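PDB 3N54: spore germination protein B3 from Bacillus subtilis subsp. subtilis, which takes part in the spore's germination response to the mixture of L-asparagine, glucose, fructose and potassium ions, as a lipoprotein of the GerABKC family. Local coordinates for residues Ser232-Lys237 / Phe247-Lys252; Asp287-Met292 / Phe334-Ser339. All coordinates share one frame; numbering follows the deposited sequence.

Overall arrangement
Read from the N terminus, the chain runs through a three-stranded and then a five-stranded sheet before it reaches the GerAC-like C-terminal region, which holds both contacts. Contact 1 closes first: strand 223-240 turns back into strand 245-258, a beta hairpin with nine residues between the paired segments. The chain then enters helix 271-299, passes through three shorter helices and returns as strand 333-342, closing contact 2 over a mostly helical loop of 41 residues. The two closures follow in series, neither nested nor crossed. They meet in space, because strand 333-342 lies parallel to strand 245-258, with Val251 N and Asp337 O 2.8 Å apart in a probable hydrogen bond.

Contact 1: residues Ser232-Lys237 / Phe247-Lys252; sequences SKTKIK and FHISVK
Lys235 and Ser250 stand at the middle of an antiparallel pairing that illustrates how a beta hairpin divides its work between backbone and side chains. Three hydrogen-bonded pairs, Lys233 with Lys252, Lys235 with Ser250 and Lys237 with His248, supply six backbone bonds. Ser250 N reaches Lys235 O at 2.8 Å, nearly straight (N-H...O 170°), and Lys237 N likewise bonds His248 O. Between the first two of these pairs, Thr234 CA lies 3.2 Å from Ser250 O in a CA-H...O contact.

Apolar contacts gather on the face of Thr234, Ile236, Ile249 and Val251. With CG2 anti to its backbone N, Ile236 sets that methyl at the edge of the Phe247 ring, 3.4 Å from CD1. Its CG1 lies 4.1 Å from Ile249 CG1, the two side chains side by side and pointing the same way, and Thr234 CG2 meets Ile249 CG2. Helices 198-208 and 306-313 pack on this face.

The other face carries Lys233, Lys235, Lys237 and Lys252 together with His248 and Ser250; the lysine ends lead away from the pairing. The chemistry is therefore two-sided: a mainly apolar face packed on helices, with the Thr234 hydroxyl hydrogen-bonded to Val207 O, and a lysine-rich face turned outward.

Contact 2: residues Asp287-Met292 / Phe334-Ser339; sequences DVKQVM and FKYDIS
Val288 and Tyr336 approach tip to tip, and they show how a helix can settle on a sheet through aliphatic groups laid over aromatic faces. Val288 CG1 sits over one face of the tyrosine ring, 3.9 Å from its centroid and shifted toward the rim, so that CE1 and CZ are its nearest atoms, each at 3.7 Å. A chi1 of 74°, with CG1 between the backbone N and the carbonyl carbon, directs this methyl to the ring. Lys289 adds a looser touch, its CG 4.3 Å from Tyr336 CE2.

One helical turn on, Met292 crosses Phe334 at about a right angle. Its CG lies over a face of the ring, 3.6 Å from CE1, in a second CH-pi contact. The chain bends at chi2 (58°), which brings SD round to 3.8 Å from Phe334 CZ; the sulfur stands obliquely to the ring, a Met-aromatic contact. Met292 CG also comes within 4.0 Å of Tyr336 OH, bridging the two pairs. Phe329 of helix 325-331 touches both Met292 and Phe334, while Leu204 of helix 198-208 packs on Met292.

Between the two segments, whose directions differ by 154°, the contact is apolar: CH-pi, Met-aromatic and dispersion contacts, without a hydrogen bond.

Contact 1: residues Ser232-Lys237 / Phe247-Lys252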
# COMPACT_ATOMS: atom_id res chain seq x y z
N SER A 232 -1.87 -10.30 -20.10
CA SER A 232 -0.46 -10.48 -19.79
C SER A 232 -0.25 -11.61 -18.79
O SER A 232 -1.04 -11.79 -17.87
CB SER A 232 0.15 -9.18 -19.24
OG SER A 232 1.56 -9.28 -19.14
N LYS A 233 0.82 -12.37 -18.99
CA LYS A 233 1.15 -13.51 -18.14
C LYS A 233 2.64 -13.49 -17.79
O LYS A 233 3.46 -13.08 -18.61
CB LYS A 233 0.82 -14.82 -18.85
CG LYS A 233 -0.64 -14.94 -19.29
CD LYS A 233 -0.92 -16.30 -19.94
CE LYS A 233 -2.40 -16.47 -20.27
NZ LYS A 233 -2.72 -17.83 -20.80
N THR A 234 2.97 -13.93 -16.58
CA THR A 234 4.36 -13.98 -16.14
C THR A 234 4.72 -15.33 -15.54
O THR A 234 3.97 -15.88 -14.73
CB THR A 234 4.65 -12.88 -15.09
OG1 THR A 234 4.68 -11.60 -15.73
CG2 THR A 234 5.99 -13.13 -14.40
N LYS A 235 5.87 -15.86 -15.94
CA LYS A 235 6.42 -17.08 -15.36
C LYS A 235 7.75 -16.73 -14.70
O LYS A 235 8.59 -16.09 -15.32
CB LYS A 235 6.61 -18.16 -16.42
CG LYS A 235 5.32 -18.83 -16.88
CD LYS A 235 5.60 -20.02 -17.79
CE LYS A 235 4.33 -20.78 -18.15
NZ LYS A 235 3.64 -21.36 -16.96
N ILE A 236 7.92 -17.14 -13.45
CA ILE A 236 9.14 -16.86 -12.70
C ILE A 236 9.83 -18.16 -12.31
O ILE A 236 9.25 -18.99 -11.63
CB ILE A 236 8.84 -16.06 -11.42
CG1 ILE A 236 8.16 -14.74 -11.77
CG2 ILE A 236 10.12 -15.80 -10.66
CD1 ILE A 236 7.91 -13.84 -10.57
N LYS A 237 11.08 -18.31 -12.75
CA LYS A 237 11.87 -19.50 -12.46
C LYS A 237 13.16 -19.10 -11.73
O LYS A 237 14.11 -18.64 -12.36
CB LYS A 237 12.20 -20.25 -13.76
CG LYS A 237 12.94 -21.56 -13.55
CD LYS A 237 13.15 -22.30 -14.86
CE LYS A 237 13.76 -23.67 -14.62
NZ LYS A 237 13.98 -24.43 -15.89
N PHE A 247 16.69 -14.94 -10.54
CA PHE A 247 15.31 -15.04 -11.00
C PHE A 247 15.20 -14.88 -12.50
O PHE A 247 15.54 -13.83 -13.04
CB PHE A 247 14.43 -13.97 -10.33
CG PHE A 247 14.00 -14.32 -8.93
CD1 PHE A 247 12.86 -15.08 -8.72
CD2 PHE A 247 14.71 -13.87 -7.83
CE1 PHE A 247 12.44 -15.40 -7.43
CE2 PHE A 247 14.30 -14.19 -6.54
CZ PHE A 247 13.17 -14.95 -6.34
N HIS A 248 14.74 -15.92 -13.18
CA HIS A 248 14.44 -15.85 -14.61
C HIS A 248 12.97 -15.52 -14.73
O HIS A 248 12.11 -16.36 -14.45
CB HIS A 248 14.75 -17.17 -15.32
CG HIS A 248 16.21 -17.41 -15.54
ND1 HIS A 248 17.04 -17.88 -14.55
CD2 HIS A 248 16.98 -17.27 -16.64
CE1 HIS A 248 18.27 -18.01 -15.03
NE2 HIS A 248 18.25 -17.64 -16.30
N ILE A 249 12.67 -14.30 -15.15
CA ILE A 249 11.30 -13.84 -15.28
C ILE A 249 10.94 -13.72 -16.75
O ILE A 249 11.63 -13.06 -17.52
CB ILE A 249 11.10 -12.48 -14.59
CG1 ILE A 249 11.42 -12.60 -13.10
CG2 ILE A 249 9.69 -11.97 -14.82
CD1 ILE A 249 11.09 -11.36 -12.29
N SER A 250 9.84 -14.36 -17.12
CA SER A 250 9.34 -14.34 -18.48
C SER A 250 8.03 -13.57 -18.48
O SER A 250 7.16 -13.84 -17.66
CB SER A 250 9.11 -15.76 -18.99
OG SER A 250 8.69 -15.76 -20.34
N VAL A 251 7.90 -12.60 -19.38
CA VAL A 251 6.68 -11.81 -19.50
C VAL A 251 6.14 -11.93 -20.91
O VAL A 251 6.84 -11.61 -21.88
CB VAL A 251 6.93 -10.31 -19.16
CG1 VAL A 251 5.68 -9.49 -19.39
CG2 VAL A 251 7.41 -10.16 -17.72
N LYS A 252 4.91 -12.40 -21.03
CA LYS A 252 4.22 -12.49 -22.31
C LYS A 252 2.97 -11.63 -22.22
O LYS A 252 2.11 -11.87 -21.38
CB LYS A 252 3.86 -13.95 -22.63
CG LYS A 252 5.07 -14.82 -22.96
CD LYS A 252 4.65 -16.21 -23.43
CE LYS A 252 5.84 -17.00 -23.96
NZ LYS A 252 5.43 -18.31 -24.55

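Contact 2: residues Asp287-Met292 / Phe334-Ser339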
# COMPACT_ATOMS: atom_id res chain seq x y z
N ASP A 287 12.75 -0.02 -17.34
CA ASP A 287 11.93 0.55 -16.28
C ASP A 287 11.90 -0.36 -15.06
O ASP A 287 12.01 0.12 -13.93
CB ASP A 287 10.52 0.87 -16.78
CG ASP A 287 10.50 2.03 -17.78
OD1 ASP A 287 11.51 2.75 -17.89
OD2 ASP A 287 9.46 2.23 -18.45
N VAL A 288 11.80 -1.68 -15.26
CA VAL A 288 11.76 -2.60 -14.11
C VAL A 288 13.13 -2.69 -13.44
O VAL A 288 13.21 -2.90 -12.23
CB VAL A 288 11.24 -4.02 -14.48
CG1 VAL A 288 12.28 -4.81 -15.27
CG2 VAL A 288 10.84 -4.77 -13.22
N LYS A 289 14.20 -2.53 -14.21
CA LYS A 289 15.55 -2.53 -13.64
C LYS A 289 15.74 -1.38 -12.66
O LYS A 289 16.38 -1.54 -11.63
CB LYS A 289 16.62 -2.47 -14.74
CG LYS A 289 16.87 -3.81 -15.43
CD LYS A 289 17.98 -3.69 -16.46
CE LYS A 289 18.30 -5.03 -17.12
NZ LYS A 289 19.39 -4.89 -18.14
N GLN A 290 15.17 -0.23 -12.99
CA GLN A 290 15.24 0.94 -12.12
C GLN A 290 14.46 0.68 -10.82
O GLN A 290 14.96 0.95 -9.73
CB GLN A 290 14.70 2.17 -12.86
CG GLN A 290 14.68 3.50 -12.08
CD GLN A 290 16.02 3.91 -11.52
OE1 GLN A 290 16.48 3.34 -10.52
NE2 GLN A 290 16.64 4.93 -12.13
N VAL A 291 13.25 0.13 -10.95
CA VAL A 291 12.40 -0.15 -9.79
C VAL A 291 13.05 -1.21 -8.89
O VAL A 291 13.11 -1.05 -7.67
CB VAL A 291 10.98 -0.61 -10.19
CG1 VAL A 291 10.16 -0.96 -8.95
CG2 VAL A 291 10.28 0.47 -11.01
N MET A 292 13.55 -2.28 -9.51
CA MET A 292 14.19 -3.36 -8.76
C MET A 292 15.44 -2.86 -8.03
O MET A 292 15.76 -3.32 -6.95
CB MET A 292 14.55 -4.52 -9.69
CG MET A 292 14.69 -5.87 -9.00
SD MET A 292 13.20 -6.41 -8.11
CE MET A 292 11.91 -5.97 -9.27
N PHE A 334 18.55 -10.65 -11.72
CA PHE A 334 17.34 -10.87 -12.50
C PHE A 334 17.66 -10.91 -13.98
O PHE A 334 18.45 -10.11 -14.48
CB PHE A 334 16.31 -9.77 -12.21
CG PHE A 334 15.84 -9.75 -10.78
CD1 PHE A 334 16.57 -9.10 -9.80
CD2 PHE A 334 14.67 -10.40 -10.42
CE1 PHE A 334 16.14 -9.09 -8.48
CE2 PHE A 334 14.23 -10.39 -9.10
CZ PHE A 334 14.97 -9.74 -8.13
N LYS A 335 17.04 -11.86 -14.67
CA LYS A 335 17.17 -12.01 -16.11
C LYS A 335 15.77 -12.01 -16.67
O LYS A 335 14.95 -12.86 -16.31
CB LYS A 335 17.89 -13.32 -16.45
CG LYS A 335 19.30 -13.45 -15.88
CD LYS A 335 20.27 -12.48 -16.54
CE LYS A 335 21.70 -12.71 -16.06
NZ LYS A 335 21.85 -12.45 -14.60
N TYR A 336 15.48 -11.06 -17.55
CA TYR A 336 14.13 -10.89 -18.08
C TYR A 336 14.02 -11.38 -19.51
O TYR A 336 14.95 -11.26 -20.29
CB TYR A 336 13.73 -9.42 -18.00
CG TYR A 336 13.89 -8.82 -16.62
CD1 TYR A 336 12.83 -8.83 -15.71
CD2 TYR A 336 15.09 -8.26 -16.21
CE1 TYR A 336 12.98 -8.30 -14.43
CE2 TYR A 336 15.24 -7.73 -14.94
CZ TYR A 336 14.18 -7.75 -14.06
OH TYR A 336 14.33 -7.21 -12.80
N ASP A 337 12.86 -11.95 -19.83
CA ASP A 337 12.54 -12.35 -21.19
C ASP A 337 11.15 -11.79 -21.46
O ASP A 337 10.14 -12.38 -21.09
CB ASP A 337 12.59 -13.87 -21.34
CG ASP A 337 12.36 -14.33 -22.78
OD1 ASP A 337 12.88 -15.41 -23.14
OD2 ASP A 337 11.66 -13.64 -23.55
N ILE A 338 11.11 -10.64 -22.11
CA ILE A 338 9.86 -9.93 -22.34
C ILE A 338 9.45 -10.06 -23.80
O ILE A 338 10.23 -9.75 -24.70
CB ILE A 338 9.99 -8.46 -21.93
CG1 ILE A 338 10.52 -8.36 -20.50
CG2 ILE A 338 8.66 -7.75 -22.07
CD1 ILE A 338 10.62 -6.95 -19.97
N SER A 339 8.22 -10.51 -24.03
CA SER A 339 7.70 -10.70 -25.37
C SER A 339 6.33 -10.06 -25.51
O SER A 339 5.37 -10.47 -24.86
CB SER A 339 7.62 -12.20 -25.69
OG SER A 339 7.13 -12.41 -27.00